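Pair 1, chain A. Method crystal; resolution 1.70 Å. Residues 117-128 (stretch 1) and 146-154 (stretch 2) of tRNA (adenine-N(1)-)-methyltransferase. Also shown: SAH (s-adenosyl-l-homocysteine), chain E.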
# COMPACT_ATOMS: atom_id res chain seq x y z
N ALA A 117 -27.67 -5.88 -0.61
CA ALA A 117 -27.47 -5.87 0.84
C ALA A 117 -28.78 -5.81 1.62
O ALA A 117 -28.91 -6.48 2.63
CB ALA A 117 -26.54 -4.73 1.25
N VAL A 118 -29.75 -5.03 1.16
CA VAL A 118 -30.98 -4.86 1.94
C VAL A 118 -32.05 -5.86 1.53
O VAL A 118 -32.98 -6.13 2.28
CB VAL A 118 -31.51 -3.40 1.90
CG1 VAL A 118 -30.42 -2.42 2.37
CG2 VAL A 118 -32.00 -3.02 0.52
N GLY A 119 -31.92 -6.40 0.31
CA GLY A 119 -32.79 -7.48 -0.17
C GLY A 119 -34.25 -7.11 -0.40
O GLY A 119 -34.64 -5.96 -0.26
N GLU A 120 -35.06 -8.11 -0.76
CA GLU A 120 -36.43 -7.86 -1.23
C GLU A 120 -37.36 -7.20 -0.21
O GLU A 120 -38.36 -6.57 -0.58
CB GLU A 120 -37.06 -9.15 -1.79
CG GLU A 120 -37.21 -10.26 -0.78
CD GLU A 120 -37.78 -11.54 -1.38
OE1 GLU A 120 -37.75 -11.70 -2.62
OE2 GLU A 120 -38.24 -12.39 -0.59
N LYS A 121 -37.05 -7.36 1.07
CA LYS A 121 -37.86 -6.74 2.12
C LYS A 121 -37.28 -5.41 2.57
O LYS A 121 -37.91 -4.68 3.35
CB LYS A 121 -38.05 -7.72 3.28
CG LYS A 121 -38.91 -8.91 2.87
CD LYS A 121 -39.19 -9.85 4.02
CE LYS A 121 -40.16 -10.96 3.56
NZ LYS A 121 -40.38 -11.98 4.63
N GLY A 122 -36.11 -5.08 2.04
CA GLY A 122 -35.48 -3.79 2.31
C GLY A 122 -35.84 -2.74 1.27
O GLY A 122 -36.72 -2.96 0.43
N LEU A 123 -35.16 -1.61 1.33
CA LEU A 123 -35.42 -0.52 0.40
C LEU A 123 -34.17 0.30 0.16
O LEU A 123 -33.46 0.66 1.10
CB LEU A 123 -36.51 0.40 0.98
CG LEU A 123 -36.77 1.71 0.21
CD1 LEU A 123 -37.46 1.44 -1.14
CD2 LEU A 123 -37.55 2.71 1.05
N VAL A 124 -33.91 0.58 -1.12
CA VAL A 124 -32.92 1.58 -1.51
C VAL A 124 -33.74 2.78 -2.03
O VAL A 124 -34.44 2.67 -3.03
CB VAL A 124 -31.94 1.05 -2.61
CG1 VAL A 124 -30.88 2.12 -2.97
CG2 VAL A 124 -31.27 -0.26 -2.17
N GLU A 125 -33.67 3.89 -1.31
CA GLU A 125 -34.35 5.12 -1.70
C GLU A 125 -33.30 5.98 -2.38
O GLU A 125 -32.48 6.61 -1.71
CB GLU A 125 -34.83 5.82 -0.43
CG GLU A 125 -35.85 6.90 -0.65
CD GLU A 125 -37.24 6.33 -0.55
OE1 GLU A 125 -37.76 6.22 0.57
OE2 GLU A 125 -37.79 5.98 -1.61
N SER A 126 -33.31 6.02 -3.71
CA SER A 126 -32.19 6.59 -4.46
C SER A 126 -32.57 7.87 -5.20
O SER A 126 -33.61 7.91 -5.87
CB SER A 126 -31.65 5.55 -5.44
OG SER A 126 -30.41 5.96 -5.99
N TYR A 127 -31.74 8.90 -5.07
CA TYR A 127 -32.02 10.21 -5.70
C TYR A 127 -30.99 10.55 -6.74
O TYR A 127 -29.80 10.36 -6.53
CB TYR A 127 -32.06 11.33 -4.64
CG TYR A 127 -33.32 11.26 -3.82
CD1 TYR A 127 -34.38 12.12 -4.07
CD2 TYR A 127 -33.47 10.28 -2.84
CE1 TYR A 127 -35.56 12.03 -3.33
CE2 TYR A 127 -34.64 10.18 -2.11
CZ TYR A 127 -35.68 11.05 -2.37
OH TYR A 127 -36.85 10.94 -1.64
N GLU A 128 -31.46 11.09 -7.87
CA GLU A 128 -30.55 11.54 -8.92
C GLU A 128 -31.10 12.81 -9.57
O GLU A 128 -32.23 12.81 -10.04
CB GLU A 128 -30.38 10.42 -9.97
CG GLU A 128 -29.64 10.83 -11.25
CD GLU A 128 -28.27 11.42 -10.99
OE1 GLU A 128 -27.40 10.72 -10.41
OE2 GLU A 128 -28.05 12.59 -11.38
N GLN A 146 -33.82 -7.90 -10.85
CA GLN A 146 -35.26 -7.88 -11.07
C GLN A 146 -36.10 -7.63 -9.81
O GLN A 146 -37.32 -7.50 -9.90
CB GLN A 146 -35.70 -9.18 -11.77
N VAL A 147 -35.44 -7.58 -8.65
CA VAL A 147 -36.14 -7.36 -7.38
C VAL A 147 -36.55 -5.90 -7.25
O VAL A 147 -35.72 -5.00 -7.43
CB VAL A 147 -35.26 -7.81 -6.17
CG1 VAL A 147 -35.93 -7.48 -4.85
CG2 VAL A 147 -34.94 -9.31 -6.25
N GLU A 148 -37.83 -5.66 -6.95
CA GLU A 148 -38.39 -4.31 -6.91
C GLU A 148 -38.20 -3.66 -5.54
O GLU A 148 -39.16 -3.30 -4.85
CB GLU A 148 -39.86 -4.32 -7.36
CG GLU A 148 -40.01 -4.63 -8.86
CD GLU A 148 -41.43 -5.00 -9.29
OE1 GLU A 148 -42.33 -5.12 -8.43
OE2 GLU A 148 -41.64 -5.18 -10.51
N ASN A 149 -36.94 -3.52 -5.14
CA ASN A 149 -36.62 -2.95 -3.84
C ASN A 149 -35.85 -1.64 -3.98
O ASN A 149 -35.27 -1.18 -3.01
CB ASN A 149 -35.85 -3.95 -2.96
CG ASN A 149 -34.42 -4.19 -3.44
OD1 ASN A 149 -34.10 -3.94 -4.61
ND2 ASN A 149 -33.56 -4.67 -2.54
N VAL A 150 -35.86 -1.05 -5.17
CA VAL A 150 -35.28 0.27 -5.38
C VAL A 150 -36.36 1.26 -5.78
O VAL A 150 -37.08 1.04 -6.76
CB VAL A 150 -34.18 0.28 -6.48
CG1 VAL A 150 -33.53 1.64 -6.55
CG2 VAL A 150 -33.12 -0.80 -6.21
N ARG A 151 -36.48 2.35 -5.02
CA ARG A 151 -37.36 3.47 -5.41
C ARG A 151 -36.49 4.61 -5.92
O ARG A 151 -35.72 5.20 -5.15
CB ARG A 151 -38.24 3.90 -4.24
CG ARG A 151 -39.37 4.86 -4.65
CD ARG A 151 -40.35 5.21 -3.51
NE ARG A 151 -41.03 4.04 -2.95
CZ ARG A 151 -41.12 3.77 -1.65
NH1 ARG A 151 -40.61 4.59 -0.74
NH2 ARG A 151 -41.76 2.67 -1.24
N PHE A 152 -36.58 4.89 -7.22
CA PHE A 152 -35.78 5.94 -7.85
C PHE A 152 -36.54 7.25 -7.79
O PHE A 152 -37.76 7.27 -7.97
CB PHE A 152 -35.51 5.61 -9.33
CG PHE A 152 -34.68 4.37 -9.56
CD1 PHE A 152 -33.29 4.42 -9.46
CD2 PHE A 152 -35.28 3.17 -9.94
CE1 PHE A 152 -32.50 3.28 -9.71
CE2 PHE A 152 -34.51 2.02 -10.19
CZ PHE A 152 -33.12 2.08 -10.07
N HIS A 153 -35.80 8.34 -7.56
CA HIS A 153 -36.36 9.69 -7.54
C HIS A 153 -35.54 10.63 -8.39
O HIS A 153 -34.30 10.70 -8.26
CB HIS A 153 -36.39 10.25 -6.11
CG HIS A 153 -37.17 9.42 -5.15
ND1 HIS A 153 -36.62 8.34 -4.48
CD2 HIS A 153 -38.45 9.51 -4.73
CE1 HIS A 153 -37.54 7.81 -3.69
NE2 HIS A 153 -38.66 8.49 -3.83
N LEU A 154 -36.23 11.36 -9.26
CA LEU A 154 -35.59 12.41 -10.05
C LEU A 154 -35.65 13.71 -9.26
O LEU A 154 -36.73 14.23 -8.97
CB LEU A 154 -36.29 12.60 -11.40
CG LEU A 154 -35.76 13.74 -12.26
CD1 LEU A 154 -34.35 13.47 -12.74
CD2 LEU A 154 -36.70 13.96 -13.45
N SAH E . -22.41 5.81 -7.18
CA SAH E . -22.90 6.02 -8.58
CB SAH E . -22.15 7.17 -9.25
CG SAH E . -22.59 8.54 -8.72
SD SAH E . -21.87 9.86 -9.73
C SAH E . -22.73 4.73 -9.35
O SAH E . -22.15 3.77 -8.83
OXT SAH E . -23.19 4.62 -10.50
C5' SAH E . -22.63 11.23 -8.84
C4' SAH E . -24.08 11.47 -9.28
O4' SAH E . -24.73 12.26 -8.30
C3' SAH E . -24.24 12.23 -10.61
O3' SAH E . -25.11 11.47 -11.45
C2' SAH E . -24.87 13.57 -10.22
O2' SAH E . -25.81 14.05 -11.15
C1' SAH E . -25.58 13.21 -8.94
N9 SAH E . -25.76 14.26 -7.92
C8 SAH E . -24.82 15.14 -7.47
N7 SAH E . -25.39 15.87 -6.48
C5 SAH E . -26.65 15.44 -6.27
C6 SAH E . -27.66 15.84 -5.38
N6 SAH E . -27.45 16.83 -4.49
N1 SAH E . -28.88 15.18 -5.43
C2 SAH E . -29.10 14.17 -6.34
N3 SAH E . -28.10 13.80 -7.22
C4 SAH E . -26.90 14.42 -7.17

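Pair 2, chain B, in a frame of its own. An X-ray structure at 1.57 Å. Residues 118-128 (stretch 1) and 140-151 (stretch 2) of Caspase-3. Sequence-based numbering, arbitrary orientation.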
# COMPACT_ATOMS: atom_id res chain seq x y z
N LEU B 118 -2.70 19.22 1.59
CA LEU B 118 -1.82 18.18 2.08
C LEU B 118 -0.35 18.58 2.06
O LEU B 118 0.51 17.76 2.40
CB LEU B 118 -2.00 16.89 1.27
CG LEU B 118 -3.28 16.10 1.60
CD1 LEU B 118 -3.43 14.92 0.66
CD2 LEU B 118 -3.29 15.67 3.04
N VAL B 119 -0.02 19.81 1.65
CA VAL B 119 1.38 20.22 1.64
C VAL B 119 1.91 20.18 3.07
O VAL B 119 1.26 20.64 4.01
CB VAL B 119 1.53 21.60 1.01
CG1 VAL B 119 2.95 22.14 1.20
CG2 VAL B 119 1.20 21.53 -0.48
N GLY B 120 3.10 19.59 3.23
CA GLY B 120 3.72 19.43 4.52
C GLY B 120 3.24 18.24 5.31
O GLY B 120 3.76 17.98 6.40
N LYS B 121 2.25 17.50 4.81
CA LYS B 121 1.65 16.40 5.54
C LYS B 121 2.02 15.06 4.91
O LYS B 121 2.15 14.96 3.69
CB LYS B 121 0.12 16.54 5.57
CG LYS B 121 -0.35 17.81 6.29
CD LYS B 121 -1.85 18.00 6.20
CE LYS B 121 -2.26 19.29 6.90
NZ LYS B 121 -3.69 19.63 6.65
N PRO B 122 2.18 14.01 5.72
CA PRO B 122 2.56 12.71 5.16
C PRO B 122 1.48 12.14 4.26
O PRO B 122 0.29 12.11 4.61
CB PRO B 122 2.80 11.84 6.41
CG PRO B 122 2.19 12.58 7.54
CD PRO B 122 2.17 14.03 7.19
N LYS B 123 1.91 11.67 3.09
CA LYS B 123 1.06 11.03 2.10
C LYS B 123 1.60 9.63 1.90
O LYS B 123 2.65 9.46 1.28
CB LYS B 123 1.06 11.83 0.79
CG LYS B 123 0.54 13.27 0.98
CD LYS B 123 0.93 14.18 -0.17
CE LYS B 123 2.29 14.87 0.03
NZ LYS B 123 2.23 15.99 1.02
N MET B 124 0.89 8.65 2.45
CA MET B 124 1.37 7.27 2.50
C MET B 124 0.65 6.44 1.45
O MET B 124 -0.58 6.44 1.40
CB MET B 124 1.11 6.68 3.89
CG MET B 124 1.86 7.37 5.01
SD MET B 124 1.19 6.92 6.62
CE MET B 124 0.07 8.30 6.88
N PHE B 125 1.42 5.71 0.65
CA PHE B 125 0.87 4.80 -0.34
C PHE B 125 1.36 3.39 -0.05
O PHE B 125 2.56 3.18 0.17
CB PHE B 125 1.29 5.24 -1.75
CG PHE B 125 0.61 6.47 -2.20
CD1 PHE B 125 0.96 7.71 -1.69
CD2 PHE B 125 -0.42 6.41 -3.12
CE1 PHE B 125 0.31 8.86 -2.10
CE2 PHE B 125 -1.08 7.55 -3.53
CZ PHE B 125 -0.71 8.77 -3.01
N PHE B 126 0.43 2.43 -0.01
CA PHE B 126 0.75 1.03 0.22
C PHE B 126 0.30 0.21 -0.98
O PHE B 126 -0.85 0.33 -1.42
CB PHE B 126 0.06 0.49 1.48
CG PHE B 126 0.39 1.24 2.73
CD1 PHE B 126 -0.32 2.37 3.10
CD2 PHE B 126 1.41 0.78 3.57
CE1 PHE B 126 -0.02 3.05 4.27
CE2 PHE B 126 1.72 1.47 4.74
CZ PHE B 126 0.99 2.60 5.09
N PHE B 127 1.18 -0.64 -1.49
CA PHE B 127 0.89 -1.43 -2.68
C PHE B 127 1.10 -2.90 -2.40
O PHE B 127 2.20 -3.31 -2.01
CB PHE B 127 1.80 -1.03 -3.85
CG PHE B 127 1.70 0.40 -4.25
CD1 PHE B 127 0.70 0.82 -5.10
CD2 PHE B 127 2.61 1.33 -3.78
CE1 PHE B 127 0.60 2.16 -5.47
CE2 PHE B 127 2.53 2.67 -4.17
CZ PHE B 127 1.52 3.08 -5.01
N GLN B 128 0.06 -3.71 -2.64
CA GLN B 128 0.21 -5.16 -2.75
C GLN B 128 -0.14 -5.50 -4.19
O GLN B 128 -1.32 -5.49 -4.57
CB GLN B 128 -0.67 -5.90 -1.75
CG GLN B 128 -0.75 -7.41 -2.01
CD GLN B 128 0.62 -8.08 -2.03
OE1 GLN B 128 1.47 -7.82 -1.18
NE2 GLN B 128 0.83 -8.98 -2.99
N SER B 140 8.64 27.34 1.38
CA SER B 140 7.55 26.41 1.15
C SER B 140 8.10 24.99 1.05
O SER B 140 9.26 24.77 0.71
CB SER B 140 6.78 26.76 -0.12
OG SER B 140 7.55 26.52 -1.29
N VAL B 141 7.24 24.02 1.34
CA VAL B 141 7.61 22.60 1.22
C VAL B 141 7.41 22.17 -0.23
O VAL B 141 6.33 22.40 -0.79
CB VAL B 141 6.78 21.74 2.16
CG1 VAL B 141 7.12 20.27 1.95
CG2 VAL B 141 7.02 22.14 3.62
N PRO B 142 8.40 21.55 -0.86
CA PRO B 142 8.26 21.19 -2.27
C PRO B 142 7.18 20.14 -2.49
O PRO B 142 6.79 19.39 -1.58
CB PRO B 142 9.64 20.64 -2.64
CG PRO B 142 10.57 21.20 -1.61
CD PRO B 142 9.76 21.31 -0.36
N ALA B 143 6.72 20.08 -3.74
CA ALA B 143 5.52 19.32 -4.07
C ALA B 143 5.70 17.82 -3.82
O ALA B 143 4.78 17.15 -3.33
CB ALA B 143 5.13 19.57 -5.52
N GLU B 144 6.86 17.28 -4.19
CA GLU B 144 7.11 15.85 -4.08
C GLU B 144 7.53 15.42 -2.68
O GLU B 144 7.75 14.23 -2.46
CB GLU B 144 8.19 15.40 -5.08
CG GLU B 144 7.80 15.54 -6.55
CD GLU B 144 6.83 14.47 -7.04
OE1 GLU B 144 6.54 13.53 -6.27
OE2 GLU B 144 6.37 14.56 -8.20
N ALA B 145 7.65 16.34 -1.72
CA ALA B 145 8.06 15.94 -0.39
C ALA B 145 6.92 15.29 0.39
O ALA B 145 5.73 15.47 0.11
CB ALA B 145 8.60 17.14 0.40
N ASP B 146 7.31 14.50 1.40
CA ASP B 146 6.43 13.94 2.42
C ASP B 146 5.57 12.80 1.89
O ASP B 146 4.62 12.38 2.56
CB ASP B 146 5.54 15.02 3.07
CG ASP B 146 6.35 16.21 3.56
OD1 ASP B 146 7.36 16.00 4.26
OD2 ASP B 146 5.98 17.35 3.22
N PHE B 147 5.91 12.25 0.73
CA PHE B 147 5.37 10.97 0.28
C PHE B 147 6.22 9.83 0.81
O PHE B 147 7.44 9.94 0.94
CB PHE B 147 5.37 10.88 -1.25
CG PHE B 147 4.33 11.71 -1.94
CD1 PHE B 147 4.58 13.03 -2.27
CD2 PHE B 147 3.11 11.15 -2.29
CE1 PHE B 147 3.64 13.78 -2.92
CE2 PHE B 147 2.16 11.90 -2.95
CZ PHE B 147 2.42 13.22 -3.26
N VAL B 148 5.56 8.70 1.09
CA VAL B 148 6.25 7.45 1.34
C VAL B 148 5.47 6.35 0.63
O VAL B 148 4.24 6.31 0.71
CB VAL B 148 6.44 7.16 2.85
CG1 VAL B 148 5.11 7.15 3.61
CG2 VAL B 148 7.20 5.87 3.04
N TYR B 149 6.18 5.50 -0.11
CA TYR B 149 5.56 4.48 -0.95
C TYR B 149 6.05 3.14 -0.45
O TYR B 149 7.24 2.81 -0.59
CB TYR B 149 5.89 4.68 -2.43
CG TYR B 149 5.69 6.09 -2.95
CD1 TYR B 149 6.73 7.01 -2.91
CD2 TYR B 149 4.48 6.50 -3.51
CE1 TYR B 149 6.57 8.30 -3.41
CE2 TYR B 149 4.32 7.79 -3.99
CZ TYR B 149 5.37 8.68 -3.95
OH TYR B 149 5.23 9.97 -4.44
N ALA B 150 5.16 2.37 0.17
CA ALA B 150 5.50 1.09 0.76
C ALA B 150 5.08 -0.01 -0.21
O ALA B 150 3.89 -0.29 -0.37
CB ALA B 150 4.82 0.92 2.12
N TYR B 151 6.07 -0.61 -0.87
CA TYR B 151 5.84 -1.61 -1.90
C TYR B 151 6.02 -3.02 -1.35
O TYR B 151 6.96 -3.29 -0.60
CB TYR B 151 6.85 -1.42 -3.04
CG TYR B 151 6.57 -0.29 -3.98
CD1 TYR B 151 5.76 -0.48 -5.10
CD2 TYR B 151 7.15 0.96 -3.79
CE1 TYR B 151 5.54 0.54 -6.00
CE2 TYR B 151 6.92 1.99 -4.68
CZ TYR B 151 6.11 1.78 -5.78
OH TYR B 151 5.88 2.79 -6.69
O HOH W 1 4.39 18.05 1.24

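The sharpest difference lies where the second stretch runs into its strand, at the matched positions Asn A149 and Asp B146. In pair 1 the side chain there reaches the first stretch directly: Asn A149 ND2 donates to Gly A119 O at 2.8 Å, and that same carbonyl closes the type I turn by accepting from Gly A122 N at 2.9 Å. In pair 2 a water does the joining. It donates to Asp B146 OD2 at 2.6 Å and to Ala B145 O at 3.1 Å, and accepts from Gly B120 N at 2.8 Å and Lys B123 NZ at 3.0 Å. An amide NH2 can donate straight to a turn carbonyl. A carboxylate is an acceptor, and here the water stands between it and the donors of the first stretch, accepting from Gly B120 N and Lys B123 NZ while donating to Asp B146 OD2.

Beneath this difference the backbones agree, with an RMSD of 0.9 Å over 14 central residues. Each pair sets two parallel strands side by side, each entered from a loop. The hydrogen bonding has one rhythm: a residue of the first strand uses both its N and its O toward the second, and its neighbour uses neither. Val A124 N donates to Asn A149 O at 2.9 Å and Val A124 O accepts from Arg A151 N at 2.9 Å; at the matched position, Lys B123 N donates to Asp B146 O at 2.9 Å and Lys B123 O accepts from Val B148 N at 3.0 Å. Ser A126 repeats the pattern in pair 1, as Phe B125 does in pair 2.

On this shared backbone the two pairs carry different side chains. On the face carrying Glu A125, Arg A151, Tyr A127 and His A153, pair 1 is polar and aromatic. The rings of Tyr A127 and His A153 form an offset stack, centroids 4.2 Å apart and planes only 6° from parallel. Nearby, Glu A125 OE2 and Arg A151 NH1 make a salt bridge at 3.3 Å, its hydrogen bond weak and the position of OE2 less certain. The matched face of pair 2 is apolar: Met B124 CG meets Val B148 CG1 at 3.5 Å, and Phe B126 CD2 meets Ala B150 CB at 3.7 Å. Tyr A127 and Phe B126 both present a ring, but the small alanine opposite Phe B126 offers a methyl where the histidine offers a stacking partner.

On the other face the aromatic load shifts to pair 2. Val A124 and Val A150 make a plain apolar contact, Val A124 CB to Val A150 CG2 at 4.2 Å; their counterparts lay the Lys B123 chain over the Phe B147 ring, CE 3.7 Å from its centroid, while NZ turns back to Leu B118 O at 2.8 Å and Lys B121 O at 2.9 Å. Phe B127 and Tyr B151 form an offset stack, centroids 4.8 Å apart. At the Phe B127 position, Glu A128 serves the ligand instead, accepting from SAH O3' through OE1 at 2.6 Å and from SAH O2' through OE2 at 2.7 Å.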